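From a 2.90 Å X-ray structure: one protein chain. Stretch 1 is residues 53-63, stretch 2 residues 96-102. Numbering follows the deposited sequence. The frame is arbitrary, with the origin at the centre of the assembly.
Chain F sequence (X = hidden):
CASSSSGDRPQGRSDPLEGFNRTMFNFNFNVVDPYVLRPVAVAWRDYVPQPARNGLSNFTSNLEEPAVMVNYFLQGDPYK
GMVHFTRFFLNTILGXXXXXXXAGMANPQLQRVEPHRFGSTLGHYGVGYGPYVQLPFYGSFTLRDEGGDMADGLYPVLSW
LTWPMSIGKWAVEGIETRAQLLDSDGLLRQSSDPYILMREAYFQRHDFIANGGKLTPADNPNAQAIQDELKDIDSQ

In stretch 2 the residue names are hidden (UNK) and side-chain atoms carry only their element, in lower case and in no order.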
# COMPACT_ATOMS: atom_id res chain seq x y z
N ARG F 53 36.40 -19.49 -19.08
CA ARG F 53 37.38 -18.70 -19.80
C ARG F 53 36.96 -17.24 -19.87
O ARG F 53 37.77 -16.34 -19.61
CB ARG F 53 37.56 -19.28 -21.21
CG ARG F 53 38.33 -20.60 -21.25
CD ARG F 53 38.64 -21.05 -22.69
NE ARG F 53 39.43 -20.13 -23.51
CZ ARG F 53 39.58 -20.25 -24.83
NH1 ARG F 53 40.30 -19.38 -25.51
NH2 ARG F 53 38.99 -21.25 -25.47
N ASN F 54 35.68 -16.99 -20.17
CA ASN F 54 35.18 -15.61 -20.19
C ASN F 54 35.15 -15.01 -18.79
O ASN F 54 35.37 -13.81 -18.63
CB ASN F 54 33.80 -15.54 -20.83
CG ASN F 54 33.83 -15.80 -22.33
OD1 ASN F 54 33.35 -16.82 -22.81
ND2 ASN F 54 34.37 -14.84 -23.07
N GLY F 55 34.88 -15.83 -17.78
CA GLY F 55 34.84 -15.31 -16.43
C GLY F 55 36.23 -14.97 -15.92
O GLY F 55 36.42 -13.97 -15.25
N LEU F 56 37.22 -15.80 -16.27
CA LEU F 56 38.59 -15.50 -15.87
C LEU F 56 39.13 -14.29 -16.62
O LEU F 56 39.76 -13.42 -16.02
CB LEU F 56 39.49 -16.71 -16.10
CG LEU F 56 39.81 -17.54 -14.86
CD1 LEU F 56 40.42 -16.65 -13.79
CD2 LEU F 56 38.55 -18.24 -14.35
N SER F 57 38.87 -14.22 -17.94
CA SER F 57 39.37 -13.11 -18.74
C SER F 57 38.76 -11.79 -18.29
O SER F 57 39.46 -10.78 -18.17
CB SER F 57 39.09 -13.34 -20.22
OG SER F 57 39.64 -12.29 -21.02
N ASN F 58 37.44 -11.79 -18.03
CA ASN F 58 36.78 -10.59 -17.55
C ASN F 58 37.29 -10.22 -16.17
O ASN F 58 37.56 -9.04 -15.90
CB ASN F 58 35.26 -10.79 -17.52
CG ASN F 58 34.62 -10.72 -18.91
OD1 ASN F 58 34.88 -9.80 -19.70
ND2 ASN F 58 33.78 -11.71 -19.23
N PHE F 59 37.52 -11.21 -15.32
CA PHE F 59 37.93 -10.92 -13.95
C PHE F 59 39.31 -10.28 -13.90
O PHE F 59 39.53 -9.34 -13.12
CB PHE F 59 37.90 -12.21 -13.11
CG PHE F 59 38.55 -12.07 -11.78
CD1 PHE F 59 39.86 -12.46 -11.59
CD2 PHE F 59 37.86 -11.55 -10.71
CE1 PHE F 59 40.48 -12.33 -10.35
CE2 PHE F 59 38.46 -11.42 -9.47
CZ PHE F 59 39.77 -11.81 -9.29
N THR F 60 40.27 -10.76 -14.70
CA THR F 60 41.61 -10.18 -14.62
C THR F 60 41.64 -8.82 -15.29
O THR F 60 42.23 -7.87 -14.75
CB THR F 60 42.69 -11.10 -15.26
OG1 THR F 60 42.28 -11.55 -16.57
CG2 THR F 60 42.99 -12.30 -14.38
N SER F 61 41.00 -8.71 -16.47
CA SER F 61 40.84 -7.43 -17.16
C SER F 61 40.29 -6.35 -16.23
O SER F 61 40.68 -5.18 -16.33
CB SER F 61 39.91 -7.58 -18.36
OG SER F 61 40.03 -6.45 -19.20
N ASN F 62 39.34 -6.72 -15.37
CA ASN F 62 38.70 -5.76 -14.48
C ASN F 62 39.69 -5.19 -13.48
O ASN F 62 39.55 -4.03 -13.07
CB ASN F 62 37.54 -6.43 -13.74
CG ASN F 62 36.56 -5.41 -13.14
OD1 ASN F 62 35.84 -4.71 -13.87
ND2 ASN F 62 36.54 -5.31 -11.82
N LEU F 63 40.71 -5.96 -13.09
CA LEU F 63 41.70 -5.45 -12.14
C LEU F 63 42.50 -4.28 -12.70
O LEU F 63 43.14 -3.55 -11.94
CB LEU F 63 42.65 -6.56 -11.73
CG LEU F 63 42.14 -7.84 -11.05
CD1 LEU F 63 43.34 -8.70 -10.64
CD2 LEU F 63 41.31 -7.50 -9.81
N UNK F 96 29.79 -9.68 -10.18
CA UNK F 96 30.33 -10.69 -9.29
C UNK F 96 31.83 -10.53 -9.14
O UNK F 96 32.59 -11.46 -9.44
c UNK F 96 28.55 -12.52 -9.57
c UNK F 96 30.00 -12.11 -9.79
s UNK F 96 28.12 -13.07 -7.91
c UNK F 96 29.48 -14.17 -7.54
N UNK F 97 32.27 -9.37 -8.66
CA UNK F 97 33.69 -9.11 -8.54
C UNK F 97 34.43 -9.05 -9.86
O UNK F 97 35.63 -9.32 -9.90
N UNK F 98 33.73 -8.74 -10.96
CA UNK F 98 34.34 -8.61 -12.26
C UNK F 98 34.11 -9.77 -13.21
O UNK F 98 34.45 -9.63 -14.40
N UNK F 99 33.55 -10.89 -12.72
CA UNK F 99 33.41 -12.10 -13.53
C UNK F 99 32.49 -11.89 -14.73
O UNK F 99 32.75 -12.40 -15.82
c UNK F 99 34.96 -14.71 -12.36
c UNK F 99 32.92 -13.27 -12.67
c UNK F 99 33.90 -13.90 -11.66
c UNK F 99 33.21 -14.75 -10.59
N UNK F 100 31.40 -11.12 -14.55
CA UNK F 100 30.41 -10.88 -15.59
C UNK F 100 30.64 -9.48 -16.15
O UNK F 100 30.87 -8.53 -15.40
c UNK F 100 28.17 -12.16 -12.98
c UNK F 100 28.99 -10.98 -14.98
c UNK F 100 27.93 -10.82 -16.03
c UNK F 100 28.79 -12.32 -14.32
N UNK F 101 30.56 -9.34 -17.48
CA UNK F 101 30.78 -8.04 -18.12
C UNK F 101 29.43 -7.32 -18.18
O UNK F 101 28.81 -7.16 -19.24
o UNK F 101 31.87 -5.82 -19.40
c UNK F 101 31.87 -6.85 -20.12
o UNK F 101 32.24 -6.81 -21.31
c UNK F 101 31.41 -8.19 -19.50
N UNK F 102 29.03 -6.79 -17.03
CA UNK F 102 27.75 -6.10 -16.95
C UNK F 102 27.78 -4.81 -17.76
O UNK F 102 26.88 -4.54 -18.55
c UNK F 102 26.08 -5.01 -15.37
c UNK F 102 27.38 -5.84 -15.47
c UNK F 102 27.26 -7.15 -14.69

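Position 96 carries four side-chain atoms in an unbranched run: two carbons, a sulfur and a terminal carbon. A thioether in that order belongs to methionine, so this is Met96. The nearest approach of its side chain to the helix of stretch 1 is Met96 CB to Phe59 CD2, 7.9 Å, so the contact does not account for its identity. The backbone has a clearer part, since a type I' turn starts here and ends at position 99.

Position 97 has no side-chain atoms and is therefore Gly97. Its phi of 65° is positive, a region that glycine enters more readily than other residues. Its carbonyl comes up to the edge of an aromatic ring, near the ring plane, with Gly97 O 3.3 Å from Phe59 CD2. Ring edges carry the slightly positive hydrogens, so a carbonyl oxygen is a suitable neighbour there.

Position 98 is also bare, and Gly98 is the more demanding case. At phi 104° and psi -9° a CB would be jammed against the carbonyl oxygen of Gly97. It would also point toward the helix and lie a tight 3.1 Å from Asn62 CB. Without one, the backbone settles against the helix: Gly98 CA is 4.0 Å from Asn62 CG, and Gly98 O is 3.4 Å from Asn58 C. The CA atoms of Gly98 and Phe59 are 4.6 Å apart, a spacing that leaves little room between the two backbones.

Position 99 has four carbons forked at the second, the pattern of leucine. The turn closes here with a weak hydrogen bond from Leu99 N to Met96 O, 3.5 Å long. Although its CA-to-CB bond points sideways, the end of the side chain comes nearer to the helix: Leu99 CD2 lies 3.3 Å from Gly55 O and 3.9 Å from Phe59 CB. A flexible, forked apolar chain suits this place beside Gly55, where the helix has no side chain and the CA atoms of Gly55 and Leu99 approach to 4.6 Å.

Position 100 also has four carbons, but the fork is at the first and one arm is two carbons long, which identifies Ile100. Its CA-to-CB bond points away from the helix, and the residue is buried, as befits a bulky apolar side chain.

Position 101 has two carbons, the second bearing two oxygens: a carboxylate one carbon from the backbone, hence Asp101. Its CB is 3.8 Å from Asn58 OD1. Aspartate is a favoured N-cap residue, and here its short side chain caps a backbone N just beyond the stretch.

Position 102 has one carbon carrying two more, so it is Val102. It begins the following helix, buried and out of reach of stretch 1.

No hydrogen bond joins the stretches; the contact works by close packing. Two glycines bring the turn's backbone onto the helix around Asn58, Phe59 and Asn62, while Leu99 covers Gly55 and touches Phe59. The two stretches together bury 353 Å², both sides summed.

Stretch 2 96-102: MGGLIDV
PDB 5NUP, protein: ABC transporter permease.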